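Local coordinates for haloacid dehalogenase domain protein hydrolase (Planctomyces limnophilus, PDB 4OVY) that is a putative phosphatase of the haloacid dehalogenase superfamily, probably a hydrolase, and binds a calcium ion, at residues K156-R169 with Y176-V188. Numbering follows the deposited sequence.
Sequences KTFIVSGAGIEFMR and YGIPPEQVIGSSV. With EDO (1,2-ethanediol), chain D.
R169 reaches P180 with two nitrogens of its guanidinium edge: NE lies 3.0 Å and NH2 3.1 Å from P180 O, both above the plane of that carbonyl, which also accepts from V183 N. The chain runs extended from CG to NE, carrying the group under I165, whose CD1 sits over the centre of one guanidinium face, while NH1 pairs with E166 OE2. A leucine in place of R169 would probably leave P180 O without two of its donors and E166 without this charged mate, and the second subunit, where Q222 O accepts from NH2, would lose that bond too. V183 CG1, anti to its own backbone N (chi1 178°), packs closely against M168 CE (3.7 Å) and I165 CG1 (4.0 Å). Equally close, Q182 CG makes a CH-pi contact over one face of the buried F158 ring, 3.8 Å from the centroid. Strands 156-161 and 183-188 run parallel, 5° apart, as neighbours in the Rossmann-like sheet of the HAD fold, linked by a right-handed beta-alpha-beta crossover through helices 165-168 and 172-176. I159 N, I184 N and S161 N carry the pairing, until a beta bulge shifts the register by two and S186 N turns to A163 O. S186 OG meets G162 O at 2.7 Å, from above its carbonyl plane. G185 has no room for a side chain beside A163 O and I165 N. S161 lies close to the calcium ligand D42. The looser side is at K156, partly exposed, which sends NZ to E181 of the second subunit.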
loop_
_atom_site.group_PDB
_atom_site.type_symbol
_atom_site.label_atom_id
_atom_site.label_comp_id
_atom_site.label_asym_id
_atom_site.label_seq_id
_atom_site.Cartn_x
_atom_site.Cartn_y
_atom_site.Cartn_z
ATOM N N LYS A 156 12.488 6.783 0.946
ATOM C CA LYS A 156 11.826 5.477 0.920
ATOM C C LYS A 156 11.730 5.027 -0.526
ATOM O O LYS A 156 11.102 5.698 -1.350
ATOM C CB LYS A 156 10.415 5.536 1.513
ATOM C CG LYS A 156 10.382 5.782 3.007
ATOM C CD LYS A 156 8.961 5.881 3.550
ATOM C CE LYS A 156 8.360 4.532 3.905
ATOM N NZ LYS A 156 7.322 4.661 4.977
ATOM N N THR A 157 12.334 3.881 -0.814
ATOM C CA THR A 157 12.443 3.358 -2.168
ATOM C C THR A 157 11.317 2.359 -2.414
ATOM O O THR A 157 11.227 1.354 -1.716
ATOM C CB THR A 157 13.794 2.643 -2.384
ATOM O OG1 THR A 157 13.973 1.637 -1.376
ATOM C CG2 THR A 157 14.956 3.635 -2.315
ATOM N N PHE A 158 10.463 2.649 -3.394
ATOM C CA PHE A 158 9.370 1.759 -3.783
ATOM C C PHE A 158 9.606 1.169 -5.178
ATOM O O PHE A 158 10.171 1.823 -6.067
ATOM C CB PHE A 158 8.047 2.526 -3.858
ATOM C CG PHE A 158 7.427 2.844 -2.534
ATOM C CD1 PHE A 158 7.927 3.879 -1.749
ATOM C CD2 PHE A 158 6.294 2.161 -2.099
ATOM C CE1 PHE A 158 7.331 4.196 -0.540
ATOM C CE2 PHE A 158 5.702 2.476 -0.893
ATOM C CZ PHE A 158 6.220 3.493 -0.112
ATOM N N ILE A 159 9.134 -0.056 -5.378
ATOM C CA ILE A 159 8.971 -0.597 -6.725
ATOM C C ILE A 159 7.541 -0.336 -7.198
ATOM O O ILE A 159 6.585 -0.520 -6.440
ATOM C CB ILE A 159 9.274 -2.105 -6.772
ATOM C CG1 ILE A 159 10.781 -2.333 -6.651
ATOM C CG2 ILE A 159 8.767 -2.732 -8.064
ATOM C CD1 ILE A 159 11.144 -3.779 -6.395
ATOM N N VAL A 160 7.418 0.092 -8.451
ATOM C CA VAL A 160 6.135 0.300 -9.111
ATOM C C VAL A 160 6.234 -0.373 -10.485
ATOM O O VAL A 160 6.740 0.206 -11.439
ATOM C CB VAL A 160 5.777 1.794 -9.227
ATOM C CG1 VAL A 160 4.388 1.977 -9.829
ATOM C CG2 VAL A 160 5.828 2.464 -7.858
ATOM N N SER A 161 5.751 -1.613 -10.560
ATOM C CA SER A 161 5.977 -2.485 -11.718
ATOM C C SER A 161 4.665 -3.020 -12.277
ATOM O O SER A 161 3.683 -3.157 -11.557
ATOM C CB SER A 161 6.884 -3.649 -11.314
ATOM O OG SER A 161 6.917 -4.675 -12.294
ATOM N N GLY A 162 4.659 -3.320 -13.571
ATOM C CA GLY A 162 3.526 -4.001 -14.197
ATOM C C GLY A 162 3.475 -5.480 -13.867
ATOM O O GLY A 162 2.436 -6.119 -14.033
ATOM N N ALA A 163 4.599 -6.031 -13.407
ATOM C CA ALA A 163 4.670 -7.435 -13.038
ATOM C C ALA A 163 3.852 -7.691 -11.779
ATOM O O ALA A 163 3.441 -6.758 -11.076
ATOM C CB ALA A 163 6.120 -7.868 -12.831
ATOM N N GLY A 164 3.622 -8.965 -11.506
ATOM C CA GLY A 164 2.866 -9.382 -10.342
ATOM C C GLY A 164 3.569 -9.025 -9.048
ATOM O O GLY A 164 4.741 -9.360 -8.843
ATOM N N ILE A 165 2.830 -8.350 -8.176
ATOM C CA ILE A 165 3.313 -7.952 -6.868
ATOM C C ILE A 165 3.843 -9.169 -6.088
ATOM O O ILE A 165 4.902 -9.101 -5.464
ATOM C CB ILE A 165 2.205 -7.162 -6.124
ATOM C CG1 ILE A 165 2.757 -6.383 -4.943
ATOM C CG2 ILE A 165 1.064 -8.065 -5.679
ATOM C CD1 ILE A 165 1.697 -5.545 -4.258
ATOM N N GLU A 166 3.143 -10.298 -6.192
ATOM C CA GLU A 166 3.506 -11.505 -5.455
ATOM C C GLU A 166 4.609 -12.326 -6.115
ATOM O O GLU A 166 5.172 -13.235 -5.493
ATOM C CB GLU A 166 2.262 -12.364 -5.193
ATOM C CG GLU A 166 1.189 -11.673 -4.349
ATOM C CD GLU A 166 1.718 -11.023 -3.067
ATOM O OE1 GLU A 166 2.689 -11.535 -2.458
ATOM O OE2 GLU A 166 1.152 -9.991 -2.648
ATOM N N PHE A 167 4.928 -12.012 -7.367
ATOM C CA PHE A 167 6.130 -12.558 -7.992
ATOM C C PHE A 167 7.397 -11.895 -7.436
ATOM O O PHE A 167 8.438 -12.540 -7.347
ATOM C CB PHE A 167 6.095 -12.392 -9.509
ATOM C CG PHE A 167 7.263 -13.015 -10.195
ATOM C CD1 PHE A 167 7.357 -14.401 -10.299
ATOM C CD2 PHE A 167 8.291 -12.228 -10.705
ATOM C CE1 PHE A 167 8.445 -14.988 -10.915
ATOM C CE2 PHE A 167 9.384 -12.814 -11.319
ATOM C CZ PHE A 167 9.459 -14.193 -11.427
HETATM N N MSE A 168 7.310 -10.611 -7.090
HETATM C CA MSE A 168 8.497 -9.845 -6.651
HETATM C C MSE A 168 8.706 -9.883 -5.158
HETATM O O MSE A 168 9.848 -9.886 -4.678
HETATM C CB MSE A 168 8.348 -8.388 -7.092
HETATM C CG MSE A 168 8.350 -8.272 -8.615
HETATM SE SE MSE A 168 8.116 -6.391 -9.162
HETATM C CE MSE A 168 6.223 -6.159 -8.689
ATOM N N ARG A 169 7.615 -9.913 -4.402
ATOM C CA ARG A 169 7.688 -9.798 -2.938
ATOM C C ARG A 169 8.520 -10.847 -2.199
ATOM O O ARG A 169 9.111 -10.525 -1.173
ATOM C CB ARG A 169 6.290 -9.734 -2.319
ATOM C CG ARG A 169 5.704 -8.334 -2.323
ATOM C CD ARG A 169 4.261 -8.326 -1.863
ATOM N NE ARG A 169 3.824 -6.981 -1.498
ATOM C CZ ARG A 169 2.565 -6.623 -1.272
ATOM N NH1 ARG A 169 1.565 -7.492 -1.398
ATOM N NH2 ARG A 169 2.301 -5.385 -0.905
ATOM N N TYR A 176 17.003 -6.245 -3.273
ATOM C CA TYR A 176 16.988 -4.786 -3.457
ATOM C C TYR A 176 16.952 -3.987 -2.159
ATOM O O TYR A 176 17.110 -2.762 -2.190
ATOM C CB TYR A 176 15.753 -4.362 -4.275
ATOM C CG TYR A 176 15.689 -4.891 -5.687
ATOM C CD1 TYR A 176 16.795 -4.841 -6.530
ATOM C CD2 TYR A 176 14.497 -5.403 -6.202
ATOM C CE1 TYR A 176 16.724 -5.305 -7.834
ATOM C CE2 TYR A 176 14.419 -5.871 -7.507
ATOM C CZ TYR A 176 15.531 -5.820 -8.318
ATOM O OH TYR A 176 15.461 -6.275 -9.612
ATOM N N GLY A 177 16.709 -4.652 -1.031
ATOM C CA GLY A 177 16.502 -3.949 0.234
ATOM C C GLY A 177 15.134 -3.300 0.331
ATOM O O GLY A 177 14.934 -2.393 1.128
ATOM N N ILE A 178 14.181 -3.773 -0.472
ATOM C CA ILE A 178 12.857 -3.182 -0.518
ATOM C C ILE A 178 11.852 -4.161 0.081
ATOM O O ILE A 178 11.646 -5.255 -0.474
ATOM C CB ILE A 178 12.473 -2.822 -1.966
ATOM C CG1 ILE A 178 13.449 -1.769 -2.507
ATOM C CG2 ILE A 178 11.035 -2.323 -2.025
ATOM C CD1 ILE A 178 13.286 -1.460 -3.983
ATOM N N PRO A 179 11.229 -3.787 1.215
ATOM C CA PRO A 179 10.292 -4.681 1.884
ATOM C C PRO A 179 8.964 -4.783 1.137
ATOM O O PRO A 179 8.661 -3.926 0.318
ATOM C CB PRO A 179 10.085 -4.004 3.233
ATOM C CG PRO A 179 10.204 -2.553 2.927
ATOM C CD PRO A 179 11.257 -2.460 1.861
ATOM N N PRO A 180 8.162 -5.818 1.432
ATOM C CA PRO A 180 6.922 -6.071 0.687
ATOM C C PRO A 180 5.944 -4.902 0.674
ATOM O O PRO A 180 5.284 -4.672 -0.346
ATOM C CB PRO A 180 6.312 -7.281 1.400
ATOM C CG PRO A 180 7.440 -7.916 2.119
ATOM C CD PRO A 180 8.394 -6.829 2.475
ATOM N N GLU A 181 5.866 -4.156 1.779
ATOM C CA GLU A 181 4.969 -2.994 1.858
ATOM C C GLU A 181 5.384 -1.823 0.949
ATOM O O GLU A 181 4.654 -0.840 0.850
ATOM C CB GLU A 181 4.773 -2.527 3.314
ATOM C CG GLU A 181 5.998 -1.925 4.007
ATOM C CD GLU A 181 6.906 -2.949 4.672
ATOM O OE1 GLU A 181 6.838 -4.167 4.348
ATOM O OE2 GLU A 181 7.704 -2.518 5.532
ATOM N N GLN A 182 6.543 -1.925 0.298
ATOM C CA GLN A 182 7.010 -0.906 -0.634
ATOM C C GLN A 182 7.136 -1.442 -2.057
ATOM O O GLN A 182 7.847 -0.871 -2.889
ATOM C CB GLN A 182 8.335 -0.312 -0.141
ATOM C CG GLN A 182 8.119 0.514 1.109
ATOM C CD GLN A 182 9.378 1.094 1.718
ATOM O OE1 GLN A 182 10.416 1.273 1.066
ATOM N NE2 GLN A 182 9.277 1.419 2.971
ATOM N N VAL A 183 6.442 -2.546 -2.323
ATOM C CA VAL A 183 6.365 -3.115 -3.660
ATOM C C VAL A 183 4.933 -2.905 -4.146
ATOM O O VAL A 183 3.980 -3.278 -3.464
ATOM C CB VAL A 183 6.704 -4.616 -3.675
ATOM C CG1 VAL A 183 6.556 -5.177 -5.091
ATOM C CG2 VAL A 183 8.114 -4.855 -3.144
ATOM N N ILE A 184 4.799 -2.273 -5.303
ATOM C CA ILE A 184 3.512 -2.044 -5.938
ATOM C C ILE A 184 3.565 -2.744 -7.283
ATOM O O ILE A 184 4.540 -2.610 -8.028
ATOM C CB ILE A 184 3.245 -0.538 -6.123
ATOM C CG1 ILE A 184 3.113 0.140 -4.760
ATOM C CG2 ILE A 184 1.988 -0.286 -6.942
ATOM C CD1 ILE A 184 3.146 1.654 -4.832
ATOM N N GLY A 185 2.528 -3.513 -7.583
ATOM C CA GLY A 185 2.505 -4.294 -8.803
ATOM C C GLY A 185 1.097 -4.659 -9.223
ATOM O O GLY A 185 0.113 -4.184 -8.647
ATOM N N SER A 186 1.005 -5.503 -10.234
ATOM C CA SER A 186 -0.292 -6.026 -10.659
ATOM C C SER A 186 -0.700 -7.149 -9.707
ATOM O O SER A 186 0.150 -7.790 -9.093
ATOM C CB SER A 186 -0.222 -6.539 -12.093
ATOM O OG SER A 186 0.068 -5.489 -12.995
ATOM N N SER A 187 -1.998 -7.392 -9.588
ATOM C CA SER A 187 -2.495 -8.361 -8.615
ATOM C C SER A 187 -3.823 -9.007 -9.024
ATOM O O SER A 187 -4.567 -8.475 -9.852
ATOM C CB SER A 187 -2.647 -7.685 -7.242
ATOM O OG SER A 187 -3.527 -6.566 -7.302
ATOM N N VAL A 188 -4.080 -10.176 -8.445
ATOM C CA VAL A 188 -5.404 -10.805 -8.471
ATOM C C VAL A 188 -6.104 -10.527 -7.152
ATOM O O VAL A 188 -5.464 -10.127 -6.168
ATOM C CB VAL A 188 -5.330 -12.334 -8.674
ATOM C CG1 VAL A 188 -4.622 -12.661 -9.978
ATOM C CG2 VAL A 188 -4.653 -13.039 -7.490
HETATM C C1 EDO D . -1.134 -2.313 -6.443
HETATM O O1 EDO D . 0.029 -2.872 -5.814
HETATM C C2 EDO D . -2.307 -3.297 -6.418
HETATM O O2 EDO D . -1.982 -4.523 -7.079
HETATM O O HOH W 1 9.610 -7.385 -0.718
#